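Local coordinates for melanin biosynthesis protein TyrA, putative (Shewanella oneidensis, PDB 2IIZ) that binds heme b and probably acts as a peroxidase of the dye-decolorizing (DyP) type, at residues P197-K209 against Y215-K227. Residues are numbered along the deposited sequence; the frame is centred on the assembly and turned at random.
With HEM (protoporphyrin IX containing Fe), chain C; IPA (isopropyl alcohol), chain F.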
loop_
_atom_site.group_PDB
_atom_site.type_symbol
_atom_site.label_atom_id
_atom_site.label_comp_id
_atom_site.label_asym_id
_atom_site.label_seq_id
_atom_site.Cartn_x
_atom_site.Cartn_y
_atom_site.Cartn_z
ATOM N N PRO A 197 1.479 -16.429 -25.148
ATOM C CA PRO A 197 1.017 -15.629 -26.277
ATOM C C PRO A 197 -0.393 -15.117 -26.026
ATOM O O PRO A 197 -1.181 -15.768 -25.335
ATOM C CB PRO A 197 1.016 -16.621 -27.445
ATOM C CG PRO A 197 1.892 -17.723 -27.033
ATOM C CD PRO A 197 1.836 -17.799 -25.547
ATOM N N LEU A 198 -0.696 -13.961 -26.593
ATOM C CA LEU A 198 -1.964 -13.272 -26.363
ATOM C C LEU A 198 -3.193 -14.181 -26.552
ATOM O O LEU A 198 -4.096 -14.203 -25.711
ATOM C CB LEU A 198 -2.041 -12.048 -27.295
ATOM C CG LEU A 198 -3.327 -11.222 -27.341
ATOM C CD1 LEU A 198 -3.681 -10.659 -25.969
ATOM C CD2 LEU A 198 -3.179 -10.107 -28.371
ATOM N N LYS A 199 -3.225 -14.921 -27.649
ATOM C CA LYS A 199 -4.351 -15.798 -27.951
ATOM C C LYS A 199 -4.583 -16.838 -26.845
ATOM O O LYS A 199 -5.728 -17.170 -26.537
ATOM C CB LYS A 199 -4.119 -16.508 -29.293
ATOM C CG LYS A 199 -5.293 -17.381 -29.790
ATOM C CD LYS A 199 -6.592 -16.577 -29.941
ATOM C CE LYS A 199 -7.664 -17.381 -30.671
ATOM N NZ LYS A 199 -8.775 -16.511 -31.160
ATOM N N LYS A 200 -3.507 -17.351 -26.247
ATOM C CA LYS A 200 -3.646 -18.318 -25.147
ATOM C C LYS A 200 -4.295 -17.691 -23.932
ATOM O O LYS A 200 -5.185 -18.300 -23.314
ATOM C CB LYS A 200 -2.298 -18.899 -24.720
ATOM C CG LYS A 200 -1.520 -19.514 -25.860
ATOM C CD LYS A 200 -0.862 -20.834 -25.495
ATOM C CE LYS A 200 -0.461 -21.595 -26.755
ATOM N NZ LYS A 200 -0.209 -23.022 -26.472
ATOM N N GLN A 201 -3.835 -16.480 -23.593
ATOM C CA GLN A 201 -4.387 -15.725 -22.483
ATOM C C GLN A 201 -5.879 -15.586 -22.700
ATOM O O GLN A 201 -6.665 -15.880 -21.805
ATOM C CB GLN A 201 -3.765 -14.316 -22.368
ATOM C CG GLN A 201 -2.261 -14.295 -22.080
ATOM C CD GLN A 201 -1.715 -12.929 -21.662
ATOM O OE1 GLN A 201 -2.450 -12.044 -21.212
ATOM N NE2 GLN A 201 -0.409 -12.758 -21.810
ATOM N N GLU A 202 -6.246 -15.133 -23.896
ATOM C CA GLU A 202 -7.646 -14.882 -24.259
ATOM C C GLU A 202 -8.459 -16.178 -24.193
ATOM O O GLU A 202 -9.619 -16.161 -23.795
ATOM C CB GLU A 202 -7.732 -14.223 -25.653
ATOM C CG GLU A 202 -7.034 -12.834 -25.679
ATOM C CD GLU A 202 -7.113 -12.093 -27.013
ATOM O OE1 GLU A 202 -7.217 -12.748 -28.075
ATOM O OE2 GLU A 202 -7.065 -10.838 -26.993
ATOM N N ASP A 203 -7.828 -17.290 -24.574
ATOM C CA ASP A 203 -8.472 -18.608 -24.582
ATOM C C ASP A 203 -8.689 -19.150 -23.170
ATOM O O ASP A 203 -9.547 -20.002 -22.949
ATOM C CB ASP A 203 -7.626 -19.608 -25.380
ATOM C CG ASP A 203 -7.888 -19.565 -26.887
ATOM O OD1 ASP A 203 -8.592 -18.651 -27.384
ATOM O OD2 ASP A 203 -7.371 -20.478 -27.580
ATOM N N ILE A 204 -7.907 -18.657 -22.220
ATOM C CA ILE A 204 -8.008 -19.092 -20.819
ATOM C C ILE A 204 -9.139 -18.340 -20.096
ATOM O O ILE A 204 -9.879 -18.895 -19.262
ATOM C CB ILE A 204 -6.636 -18.892 -20.106
ATOM C CG1 ILE A 204 -5.709 -20.035 -20.485
ATOM C CG2 ILE A 204 -6.765 -18.827 -18.582
ATOM C CD1 ILE A 204 -4.278 -19.656 -20.371
ATOM N N ILE A 205 -9.272 -17.063 -20.418
ATOM C CA ILE A 205 -10.353 -16.269 -19.840
ATOM C C ILE A 205 -11.667 -16.406 -20.596
ATOM O O ILE A 205 -12.705 -16.434 -19.961
ATOM C CB ILE A 205 -9.912 -14.833 -19.657
ATOM C CG1 ILE A 205 -8.959 -14.819 -18.457
ATOM C CG2 ILE A 205 -11.133 -13.896 -19.405
ATOM C CD1 ILE A 205 -7.974 -13.773 -18.520
ATOM N N GLY A 206 -11.621 -16.503 -21.927
ATOM C CA GLY A 206 -12.834 -16.561 -22.759
ATOM C C GLY A 206 -13.325 -15.183 -23.205
ATOM O O GLY A 206 -14.483 -15.023 -23.613
ATOM N N ARG A 207 -12.441 -14.186 -23.121
ATOM C CA ARG A 207 -12.704 -12.855 -23.667
ATOM C C ARG A 207 -11.420 -12.319 -24.299
ATOM O O ARG A 207 -10.334 -12.749 -23.917
ATOM C CB ARG A 207 -13.176 -11.917 -22.555
ATOM C CG ARG A 207 -14.379 -12.438 -21.786
ATOM C CD ARG A 207 -14.772 -11.502 -20.683
ATOM N NE ARG A 207 -15.466 -10.336 -21.196
ATOM C CZ ARG A 207 -16.790 -10.210 -21.262
ATOM N NH1 ARG A 207 -17.603 -11.176 -20.852
ATOM N NH2 ARG A 207 -17.309 -9.097 -21.751
ATOM N N THR A 208 -11.534 -11.392 -25.256
ATOM C CA THR A 208 -10.339 -10.730 -25.798
ATOM C C THR A 208 -9.801 -9.782 -24.733
ATOM O O THR A 208 -10.562 -9.258 -23.930
ATOM C CB THR A 208 -10.601 -9.962 -27.108
ATOM O OG1 THR A 208 -11.570 -8.933 -26.898
ATOM C CG2 THR A 208 -11.097 -10.906 -28.181
ATOM N N LYS A 209 -8.489 -9.574 -24.735
ATOM C CA LYS A 209 -7.819 -8.819 -23.673
ATOM C C LYS A 209 -8.182 -7.343 -23.738
ATOM O O LYS A 209 -8.924 -6.858 -22.887
ATOM C CB LYS A 209 -6.297 -9.019 -23.740
ATOM C CG LYS A 209 -5.541 -8.594 -22.473
ATOM C CD LYS A 209 -4.145 -9.221 -22.411
ATOM C CE LYS A 209 -3.317 -8.720 -21.208
ATOM N NZ LYS A 209 -1.999 -9.440 -21.067
ATOM N N TYR A 215 -16.228 -14.002 -26.003
ATOM C CA TYR A 215 -16.266 -15.001 -27.091
ATOM C C TYR A 215 -17.692 -15.432 -27.385
ATOM O O TYR A 215 -18.555 -15.394 -26.514
ATOM C CB TYR A 215 -15.498 -16.274 -26.718
ATOM C CG TYR A 215 -13.983 -16.238 -26.807
ATOM C CD1 TYR A 215 -13.269 -15.045 -26.805
ATOM C CD2 TYR A 215 -13.264 -17.433 -26.887
ATOM C CE1 TYR A 215 -11.869 -15.053 -26.883
ATOM C CE2 TYR A 215 -11.880 -17.446 -26.961
ATOM C CZ TYR A 215 -11.189 -16.262 -26.957
ATOM O OH TYR A 215 -9.820 -16.292 -27.032
ATOM N N GLU A 216 -17.948 -15.852 -28.615
ATOM C CA GLU A 216 -19.216 -16.506 -28.901
ATOM C C GLU A 216 -19.263 -17.868 -28.186
ATOM O O GLU A 216 -18.231 -18.524 -28.000
ATOM C CB GLU A 216 -19.440 -16.665 -30.411
ATOM C CG GLU A 216 -19.635 -15.339 -31.169
ATOM C CD GLU A 216 -20.872 -14.547 -30.713
ATOM O OE1 GLU A 216 -21.957 -15.153 -30.545
ATOM O OE2 GLU A 216 -20.751 -13.314 -30.526
ATOM N N SER A 217 -20.467 -18.276 -27.789
ATOM C CA SER A 217 -20.695 -19.539 -27.069
ATOM C C SER A 217 -19.898 -20.697 -27.648
ATOM O O SER A 217 -19.112 -21.347 -26.957
ATOM C CB SER A 217 -22.180 -19.905 -27.107
ATOM O OG SER A 217 -22.927 -19.059 -26.257
ATOM N N GLU A 218 -20.123 -20.934 -28.931
ATOM C CA GLU A 218 -19.480 -22.012 -29.663
ATOM C C GLU A 218 -17.942 -21.916 -29.651
ATOM O O GLU A 218 -17.251 -22.926 -29.810
ATOM C CB GLU A 218 -20.041 -22.072 -31.106
ATOM C CG GLU A 218 -19.815 -20.807 -31.983
ATOM C CD GLU A 218 -20.869 -19.689 -31.807
ATOM O OE1 GLU A 218 -21.489 -19.561 -30.722
ATOM O OE2 GLU A 218 -21.070 -18.922 -32.774
ATOM N N ASP A 219 -17.416 -20.707 -29.456
ATOM C CA ASP A 219 -15.968 -20.467 -29.449
ATOM C C ASP A 219 -15.316 -20.556 -28.069
ATOM O O ASP A 219 -14.113 -20.813 -27.990
ATOM C CB ASP A 219 -15.660 -19.110 -30.084
ATOM C CG ASP A 219 -16.107 -19.041 -31.532
ATOM O OD1 ASP A 219 -15.881 -20.020 -32.276
ATOM O OD2 ASP A 219 -16.688 -18.010 -31.932
ATOM N N LYS A 220 -16.101 -20.346 -27.004
ATOM C CA LYS A 220 -15.634 -20.484 -25.606
ATOM C C LYS A 220 -15.102 -21.894 -25.350
ATOM O O LYS A 220 -15.874 -22.865 -25.458
ATOM C CB LYS A 220 -16.768 -20.212 -24.591
ATOM C CG LYS A 220 -17.070 -18.745 -24.283
ATOM C CD LYS A 220 -18.250 -18.596 -23.310
ATOM C CE LYS A 220 -18.725 -17.136 -23.206
ATOM N NZ LYS A 220 -19.575 -16.863 -22.000
ATOM N N PRO A 221 -13.796 -22.017 -25.017
ATOM C CA PRO A 221 -13.270 -23.329 -24.656
ATOM C C PRO A 221 -13.824 -23.810 -23.325
ATOM O O PRO A 221 -14.037 -23.004 -22.415
ATOM C CB PRO A 221 -11.754 -23.117 -24.572
ATOM C CG PRO A 221 -11.483 -21.731 -25.052
ATOM C CD PRO A 221 -12.754 -20.973 -24.963
ATOM N N LEU A 222 -14.056 -25.114 -23.220
ATOM C CA LEU A 222 -14.642 -25.694 -22.010
ATOM C C LEU A 222 -13.761 -25.509 -20.768
ATOM O O LEU A 222 -14.240 -25.633 -19.644
ATOM C CB LEU A 222 -14.990 -27.169 -22.235
ATOM C CG LEU A 222 -16.374 -27.419 -22.862
ATOM C CD1 LEU A 222 -16.605 -26.604 -24.141
ATOM C CD2 LEU A 222 -16.574 -28.916 -23.148
ATOM N N THR A 223 -12.480 -25.209 -20.986
ATOM C CA THR A 223 -11.526 -24.917 -19.906
ATOM C C THR A 223 -11.340 -23.444 -19.594
ATOM O O THR A 223 -10.415 -23.083 -18.861
ATOM C CB THR A 223 -10.133 -25.450 -20.284
ATOM O OG1 THR A 223 -9.771 -24.937 -21.574
ATOM C CG2 THR A 223 -10.121 -26.984 -20.308
ATOM N N SER A 224 -12.189 -22.577 -20.140
ATOM C CA SER A 224 -11.999 -21.129 -19.950
ATOM C C SER A 224 -12.712 -20.642 -18.696
ATOM O O SER A 224 -13.782 -21.160 -18.363
ATOM C CB SER A 224 -12.512 -20.352 -21.161
ATOM O OG SER A 224 -13.888 -20.577 -21.338
ATOM N N HIS A 225 -12.126 -19.655 -18.015
ATOM C CA HIS A 225 -12.695 -19.123 -16.770
ATOM C C HIS A 225 -14.199 -18.826 -16.837
ATOM O O HIS A 225 -14.937 -19.225 -15.947
ATOM C CB HIS A 225 -11.963 -17.847 -16.310
ATOM C CG HIS A 225 -12.316 -17.418 -14.923
ATOM N ND1 HIS A 225 -12.481 -18.309 -13.885
ATOM C CD2 HIS A 225 -12.532 -16.189 -14.400
ATOM C CE1 HIS A 225 -12.788 -17.647 -12.783
ATOM N NE2 HIS A 225 -12.823 -16.356 -13.067
ATOM N N ILE A 226 -14.630 -18.132 -17.887
ATOM C CA ILE A 226 -16.024 -17.644 -18.046
ATOM C C ILE A 226 -17.014 -18.764 -18.410
ATOM O O ILE A 226 -18.232 -18.643 -18.169
ATOM C CB ILE A 226 -16.099 -16.556 -19.181
ATOM C CG1 ILE A 226 -15.111 -15.439 -18.927
ATOM C CG2 ILE A 226 -17.450 -15.928 -19.294
ATOM C CD1 ILE A 226 -15.085 -14.976 -17.535
ATOM N N LYS A 227 -16.504 -19.833 -19.000
ATOM C CA LYS A 227 -17.342 -20.971 -19.343
ATOM C C LYS A 227 -17.628 -21.715 -18.054
ATOM O O LYS A 227 -18.726 -22.206 -17.839
ATOM C CB LYS A 227 -16.624 -21.885 -20.354
ATOM C CG LYS A 227 -17.450 -23.083 -20.859
ATOM C CD LYS A 227 -18.781 -22.651 -21.444
ATOM C CE LYS A 227 -19.383 -23.738 -22.316
ATOM N NZ LYS A 227 -20.635 -23.283 -23.008
HETATM C CHA HEM C . -15.617 -13.416 -14.667
HETATM C CHB HEM C . -11.008 -12.892 -13.367
HETATM C CHC HEM C . -11.665 -15.786 -9.616
HETATM C CHD HEM C . -16.367 -15.885 -10.557
HETATM C C1A HEM C . -14.298 -13.047 -14.661
HETATM C C2A HEM C . -13.646 -12.250 -15.679
HETATM C C3A HEM C . -12.363 -12.114 -15.299
HETATM C C4A HEM C . -12.185 -12.809 -14.052
HETATM C CMA HEM C . -11.241 -11.361 -16.032
HETATM C CAA HEM C . -14.331 -11.681 -16.946
HETATM C CBA HEM C . -14.904 -10.269 -16.706
HETATM C CGA HEM C . -16.206 -10.331 -15.939
HETATM O O1A HEM C . -16.230 -9.974 -14.724
HETATM O O2A HEM C . -17.242 -10.737 -16.533
HETATM C C1B HEM C . -10.793 -13.643 -12.254
HETATM C C2B HEM C . -9.514 -13.788 -11.592
HETATM C C3B HEM C . -9.700 -14.597 -10.543
HETATM C C4B HEM C . -11.094 -14.971 -10.528
HETATM C CMB HEM C . -8.221 -13.094 -12.080
HETATM C CAB HEM C . -8.696 -15.095 -9.492
HETATM C CBB HEM C . -7.434 -15.341 -9.817
HETATM C C1C HEM C . -12.993 -16.076 -9.571
HETATM C C2C HEM C . -13.593 -16.962 -8.609
HETATM C C3C HEM C . -14.904 -16.997 -8.863
HETATM C C4C HEM C . -15.149 -16.122 -9.994
HETATM C CMC HEM C . -12.784 -17.693 -7.527
HETATM C CAC HEM C . -16.007 -17.790 -8.136
HETATM C CBC HEM C . -15.793 -18.620 -7.106
HETATM C C1D HEM C . -16.609 -15.216 -11.726
HETATM C C2D HEM C . -17.919 -14.991 -12.276
HETATM C C3D HEM C . -17.686 -14.221 -13.561
HETATM C C4D HEM C . -16.258 -14.062 -13.649
HETATM C CMD HEM C . -19.266 -15.452 -11.679
HETATM C CAD HEM C . -18.728 -13.714 -14.572
HETATM C CBD HEM C . -18.826 -14.741 -15.688
HETATM C CGD HEM C . -20.022 -14.507 -16.582
HETATM O O1D HEM C . -19.814 -14.031 -17.740
HETATM O O2D HEM C . -21.160 -14.797 -16.132
HETATM N NA HEM C . -13.382 -13.377 -13.678
HETATM N NB HEM C . -11.745 -14.377 -11.580
HETATM N NC HEM C . -13.958 -15.567 -10.408
HETATM N ND HEM C . -15.656 -14.657 -12.556
HETATM FE FE HEM C . -13.620 -14.649 -12.175
HETATM C C1 IPA F . -15.108 -25.901 -27.453
HETATM C C2 IPA F . -14.263 -25.191 -28.527
HETATM C C3 IPA F . -12.804 -24.968 -28.110
HETATM O O2 IPA F . -14.824 -23.940 -28.866
HETATM O O HOH W 1 -8.852 -22.714 -21.941
#
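His225 and Ile204 meet where the C-terminal end of helix 198-205 reaches the N-terminus of helix 225-228: the backbone N of His225 gives a nearly straight 2.7 Å hydrogen bond to Ile204 O in the last turn of the first helix. This is the tight part of the contact. Ser224 occupies the N-cap position of the second helix; its CB packs against Asp203 O, and Pro221 CG presses closer still on that oxygen, at 3.3 Å from Asp203 O. The N and OG of Ser224 both bond Pro221 O, so two donors grip that oxygen in the type I turn 221-224. Gly206, the first residue past helix 198-205, leaves helical phi/psi with positive phi (90°). Its bare CA lies over one face of the Tyr215 ring, a CH-pi contact 4.1 Å from the centroid and almost on the ring normal. Gly206 O also accepts the backbone N of Tyr215 at 3.1 Å, so ring and main chain of Tyr215 grip the same residue.

The phenol then reaches outward across the helix end. Tyr215 OH donates to the anti lone pair of Asp203 OD1 at 2.7 Å, with the carboxylate turned 84° from the ring and OD1 in the ring plane at its edge. Around this partly exposed pair the contact loosens toward solvent: the amino end of exposed Lys199 comes near the phenol oxygen without bonding it.

Toward the heme, CG of His225 stands anti to its backbone N (chi1 -169°), which aims the imidazole at the porphyrin; NE2 binds the iron at 2.1 Å and ND1 is hydrogen-bonded to Asp285. Ile226 CD1 packs 3.3 Å from CHA at the porphyrin edge. Arg207 CD lies 3.8 Å from CAA of a propionate arm, and its NE is held by Asn212. The junction thus places Ile226 and the axial histidine against the heme, the histidine backed by an aspartate as in DyP-type peroxidases.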